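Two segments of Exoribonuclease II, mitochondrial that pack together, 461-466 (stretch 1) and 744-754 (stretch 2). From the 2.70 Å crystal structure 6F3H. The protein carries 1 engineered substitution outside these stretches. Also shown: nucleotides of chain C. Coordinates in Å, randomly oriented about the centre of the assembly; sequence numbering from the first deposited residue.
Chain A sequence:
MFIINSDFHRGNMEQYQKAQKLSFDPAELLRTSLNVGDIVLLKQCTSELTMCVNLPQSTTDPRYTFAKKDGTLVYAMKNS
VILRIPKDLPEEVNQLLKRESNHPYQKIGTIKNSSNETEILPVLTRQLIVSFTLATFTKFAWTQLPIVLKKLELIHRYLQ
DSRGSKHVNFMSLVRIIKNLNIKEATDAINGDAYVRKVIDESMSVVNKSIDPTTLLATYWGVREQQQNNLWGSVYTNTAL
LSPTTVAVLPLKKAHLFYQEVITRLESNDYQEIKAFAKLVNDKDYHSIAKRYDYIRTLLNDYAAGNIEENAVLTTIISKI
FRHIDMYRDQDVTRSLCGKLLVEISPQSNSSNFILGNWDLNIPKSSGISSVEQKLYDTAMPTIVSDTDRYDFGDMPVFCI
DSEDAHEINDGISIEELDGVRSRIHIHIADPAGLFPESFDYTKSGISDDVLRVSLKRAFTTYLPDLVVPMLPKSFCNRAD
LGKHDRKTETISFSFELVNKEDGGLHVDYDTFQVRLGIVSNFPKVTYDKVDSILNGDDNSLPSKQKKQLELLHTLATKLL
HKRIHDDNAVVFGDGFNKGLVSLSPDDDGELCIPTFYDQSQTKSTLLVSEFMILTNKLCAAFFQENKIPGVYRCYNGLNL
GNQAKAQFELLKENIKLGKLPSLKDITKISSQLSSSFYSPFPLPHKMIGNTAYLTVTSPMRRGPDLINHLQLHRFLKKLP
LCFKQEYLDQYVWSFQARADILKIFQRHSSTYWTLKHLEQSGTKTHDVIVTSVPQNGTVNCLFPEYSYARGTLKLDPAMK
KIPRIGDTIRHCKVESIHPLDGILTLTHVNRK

Stretch 1, residues 461-466: TYLPDL
Stretch 2 744-754: IFQRHSSTYWT

Residues 461-466 and 744-754 lie at least 282 residues apart in sequence wherever they touch, and they bury 338 Å² between them. Stretch 2 is helical throughout and belongs to a longer helix that extends beyond both ends, with phi/psi near -60/-45. Its i to i+4 backbone hydrogen bonds run from His-748 N to Ile-744 O (2.7 Å) through to Thr-754 N to Ser-750 O (2.7 Å). Stretch 1 is extended at Thr-461 (-98/111) and Tyr-462 (-110/113), stays extended at Leu-463 (-132/149), and then turns through Pro-464 (-51/-28) and Asp-465 (-80/-40) before Leu-466 (-165/175). The turn is closed by Leu-463 N to Leu-466 O (2.8 Å) and, weakly, by Leu-466 N to Leu-463 O (2.9 Å). The register sets Leu-463 CA 6.0 Å from Gln-746 CA and Pro-464 CA 6.7 Å from Ser-750 CA, so contacts advance along both chains in the same sense, one residue of stretch 1 against about one turn of the helix.

Three hydrogen bonds join the stretches, all donated by helix side chains. Gln-746 (chi1 m, chi2 t, chi3 -22°) has its CA-to-CB bond directed sideways, but its end comes nearer, and NE2 reaches the backbone carbonyl Tyr-462 O at 3.0 Å with an N-H...O angle of 140°. The other two converge on one carboxylate oxygen. Asp-465 (chi1 m, chi2 69°) brings OD1 to 2.8 Å from Ser-749 OG, which acts as donor with chi1 t, and to 3.0 Å from Trp-753 NE1, at an N-H...O angle of 155°. Ser-749 and Trp-753 are one helical turn apart and both have CA-to-CB bonds directed toward stretch 1, so a single acceptor can bridge them. Trp-753 (chi1 m, chi2 111°) presents its ring edge to OD1, as an indole N-H in the ring plane requires. Asp-465 OD2 is hydrogen-bonded elsewhere in the structure.

Leu-463 and Pro-464 add van der Waals contacts alongside these hydrogen bonds. Leu-463 (chi1 m, chi2 t) lays CD2 against the helix backbone, 3.6 Å from Phe-745 O and 3.7 Å from Gln-746 CA; the same methyl lies 3.9 Å from Gln-746 CG and 4.2 Å from Ser-749 CB. Pro-464 has a C-gamma exo pucker and its CA-to-CB bond directed toward the helix. Its CG lies 3.3 Å from Ser-750 OG, and its CB makes a looser contact with Trp-753 CD1 at 4.4 Å, oblique to the indole ring.

Three hydroxyls also donate to helix carbonyls one turn back. Ser-750 OG (chi1 m) donates a weak hydrogen bond to Gln-746 O at 3.3 Å, while, both with chi1 m, Thr-751 OG1 donates to Arg-747 O at 2.6 Å and Thr-754 OG1 to Ser-750 O at 2.9 Å.

The Tyr-462 CA-to-CB bond runs sideways to the helix and the ring end (chi1 m, chi2 -71°) turns off from it. One ring face receives the base of C6 of chain C, whose N3 lies 3.4 Å from Tyr-462 CD2.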

# COMPACT_ATOMS: atom_id res chain seq x y z
N THR A 461 -2.92 -10.17 0.98
CA THR A 461 -2.43 -9.72 -0.32
C THR A 461 -3.41 -10.14 -1.41
O THR A 461 -3.58 -11.34 -1.68
CB THR A 461 -1.04 -10.29 -0.57
OG1 THR A 461 -0.16 -9.85 0.48
CG2 THR A 461 -0.52 -9.76 -1.86
N TYR A 462 -4.10 -9.18 -2.00
CA TYR A 462 -5.13 -9.41 -3.00
C TYR A 462 -4.60 -8.92 -4.34
O TYR A 462 -4.40 -7.72 -4.52
CB TYR A 462 -6.43 -8.70 -2.65
CG TYR A 462 -7.14 -9.16 -1.37
CD1 TYR A 462 -7.78 -10.39 -1.30
CD2 TYR A 462 -7.19 -8.34 -0.25
CE1 TYR A 462 -8.43 -10.80 -0.14
CE2 TYR A 462 -7.83 -8.74 0.91
CZ TYR A 462 -8.46 -9.97 0.96
OH TYR A 462 -9.09 -10.36 2.13
N LEU A 463 -4.37 -9.84 -5.28
CA LEU A 463 -3.89 -9.52 -6.62
C LEU A 463 -4.70 -10.23 -7.69
O LEU A 463 -5.18 -11.35 -7.47
CB LEU A 463 -2.43 -9.91 -6.77
CG LEU A 463 -1.43 -9.05 -6.03
CD1 LEU A 463 -0.14 -9.79 -6.06
CD2 LEU A 463 -1.27 -7.73 -6.74
N PRO A 464 -4.86 -9.63 -8.88
CA PRO A 464 -5.59 -10.30 -9.97
C PRO A 464 -5.11 -11.70 -10.22
O PRO A 464 -5.87 -12.55 -10.70
CB PRO A 464 -5.32 -9.42 -11.19
CG PRO A 464 -5.02 -8.10 -10.63
CD PRO A 464 -4.29 -8.35 -9.33
N ASP A 465 -3.84 -11.96 -9.94
CA ASP A 465 -3.26 -13.27 -10.12
C ASP A 465 -3.62 -14.21 -8.99
O ASP A 465 -3.86 -15.40 -9.22
CB ASP A 465 -1.74 -13.15 -10.26
CG ASP A 465 -1.32 -12.25 -11.41
OD1 ASP A 465 -1.56 -11.03 -11.29
OD2 ASP A 465 -0.75 -12.75 -12.42
N LEU A 466 -3.62 -13.72 -7.75
CA LEU A 466 -3.66 -14.63 -6.61
C LEU A 466 -4.01 -13.86 -5.35
O LEU A 466 -4.14 -12.64 -5.35
CB LEU A 466 -2.31 -15.32 -6.43
CG LEU A 466 -1.40 -14.47 -5.55
CD1 LEU A 466 -0.29 -15.31 -4.97
CD2 LEU A 466 -0.84 -13.28 -6.31
N ILE A 744 1.58 -0.57 -4.44
CA ILE A 744 2.49 -0.56 -5.58
C ILE A 744 2.30 -1.80 -6.42
O ILE A 744 2.02 -1.73 -7.62
CB ILE A 744 3.93 -0.42 -5.08
CG1 ILE A 744 4.23 1.05 -4.75
CG2 ILE A 744 4.91 -1.03 -6.07
CD1 ILE A 744 5.24 1.24 -3.68
N PHE A 745 2.46 -2.96 -5.80
CA PHE A 745 2.39 -4.18 -6.59
C PHE A 745 0.98 -4.47 -7.06
O PHE A 745 0.81 -5.13 -8.09
CB PHE A 745 2.99 -5.33 -5.81
CG PHE A 745 4.47 -5.29 -5.81
CD1 PHE A 745 5.18 -5.69 -6.93
CD2 PHE A 745 5.16 -4.80 -4.72
CE1 PHE A 745 6.55 -5.60 -6.97
CE2 PHE A 745 6.52 -4.73 -4.75
CZ PHE A 745 7.22 -5.13 -5.87
N GLN A 746 -0.04 -3.99 -6.35
CA GLN A 746 -1.37 -4.08 -6.95
C GLN A 746 -1.39 -3.30 -8.26
O GLN A 746 -1.67 -3.87 -9.32
CB GLN A 746 -2.44 -3.59 -5.96
CG GLN A 746 -2.69 -4.60 -4.80
CD GLN A 746 -3.75 -4.16 -3.77
OE1 GLN A 746 -4.05 -2.98 -3.62
NE2 GLN A 746 -4.29 -5.14 -3.04
N ARG A 747 -0.96 -2.04 -8.23
CA ARG A 747 -0.91 -1.25 -9.46
C ARG A 747 -0.01 -1.90 -10.49
O ARG A 747 -0.35 -1.95 -11.67
CB ARG A 747 -0.41 0.18 -9.18
N HIS A 748 1.10 -2.46 -10.06
CA HIS A 748 2.03 -2.93 -11.07
C HIS A 748 1.48 -4.13 -11.82
O HIS A 748 1.52 -4.17 -13.05
CB HIS A 748 3.39 -3.23 -10.45
CG HIS A 748 4.49 -3.13 -11.45
ND1 HIS A 748 4.64 -2.02 -12.26
CD2 HIS A 748 5.46 -4.00 -11.80
CE1 HIS A 748 5.67 -2.21 -13.06
NE2 HIS A 748 6.19 -3.40 -12.81
N SER A 749 0.93 -5.11 -11.10
CA SER A 749 0.37 -6.29 -11.75
C SER A 749 -0.83 -5.97 -12.63
O SER A 749 -0.95 -6.47 -13.76
CB SER A 749 -0.07 -7.30 -10.71
OG SER A 749 -0.52 -8.45 -11.40
N SER A 750 -1.75 -5.17 -12.12
CA SER A 750 -2.93 -4.86 -12.91
C SER A 750 -2.55 -4.10 -14.16
O SER A 750 -3.08 -4.36 -15.24
CB SER A 750 -3.91 -4.09 -12.05
OG SER A 750 -4.35 -4.88 -10.96
N THR A 751 -1.64 -3.15 -14.02
CA THR A 751 -1.04 -2.51 -15.19
C THR A 751 -0.49 -3.54 -16.16
O THR A 751 -0.72 -3.45 -17.37
CB THR A 751 0.04 -1.57 -14.76
OG1 THR A 751 -0.52 -0.63 -13.85
CG2 THR A 751 0.52 -0.84 -15.93
N TYR A 752 0.29 -4.50 -15.66
CA TYR A 752 0.86 -5.50 -16.54
C TYR A 752 -0.23 -6.12 -17.37
O TYR A 752 -0.10 -6.25 -18.58
CB TYR A 752 1.59 -6.57 -15.74
CG TYR A 752 1.93 -7.85 -16.50
CD1 TYR A 752 2.87 -7.86 -17.53
CD2 TYR A 752 1.35 -9.06 -16.15
CE1 TYR A 752 3.20 -9.05 -18.20
CE2 TYR A 752 1.67 -10.24 -16.83
CZ TYR A 752 2.58 -10.24 -17.84
OH TYR A 752 2.81 -11.46 -18.43
N TRP A 753 -1.37 -6.43 -16.73
CA TRP A 753 -2.47 -7.10 -17.41
C TRP A 753 -3.29 -6.15 -18.27
O TRP A 753 -3.73 -6.53 -19.36
CB TRP A 753 -3.36 -7.81 -16.40
CG TRP A 753 -2.70 -8.99 -15.74
CD1 TRP A 753 -2.33 -9.07 -14.44
CD2 TRP A 753 -2.33 -10.24 -16.35
NE1 TRP A 753 -1.77 -10.31 -14.19
CE2 TRP A 753 -1.75 -11.03 -15.35
CE3 TRP A 753 -2.44 -10.76 -17.64
CZ2 TRP A 753 -1.27 -12.31 -15.59
CZ3 TRP A 753 -1.96 -12.04 -17.88
CH2 TRP A 753 -1.39 -12.80 -16.86
N THR A 754 -3.55 -4.93 -17.80
CA THR A 754 -4.16 -3.94 -18.69
C THR A 754 -3.40 -3.87 -20.00
O THR A 754 -3.99 -3.99 -21.07
CB THR A 754 -4.14 -2.56 -18.04
OG1 THR A 754 -4.77 -2.64 -16.76
CG2 THR A 754 -4.88 -1.57 -18.90
P C C 6 -14.82 -8.03 3.82
OP1 C C 6 -15.39 -9.15 4.58
OP2 C C 6 -13.95 -7.03 4.46
O5' C C 6 -14.08 -8.74 2.62
C5' C C 6 -14.83 -9.55 1.72
C4' C C 6 -14.03 -9.92 0.50
O4' C C 6 -13.82 -8.77 -0.37
C3' C C 6 -12.62 -10.42 0.72
O3' C C 6 -12.56 -11.74 1.21
C2' C C 6 -12.05 -10.29 -0.67
O2' C C 6 -12.65 -11.27 -1.48
C1' C C 6 -12.63 -8.94 -1.09
N1 C C 6 -11.68 -7.82 -0.83
C2 C C 6 -10.69 -7.55 -1.80
O2 C C 6 -10.65 -8.21 -2.84
N3 C C 6 -9.77 -6.57 -1.66
C4 C C 6 -9.80 -5.86 -0.56
N4 C C 6 -8.88 -4.90 -0.47
C5 C C 6 -10.79 -6.10 0.46
C6 C C 6 -11.69 -7.07 0.30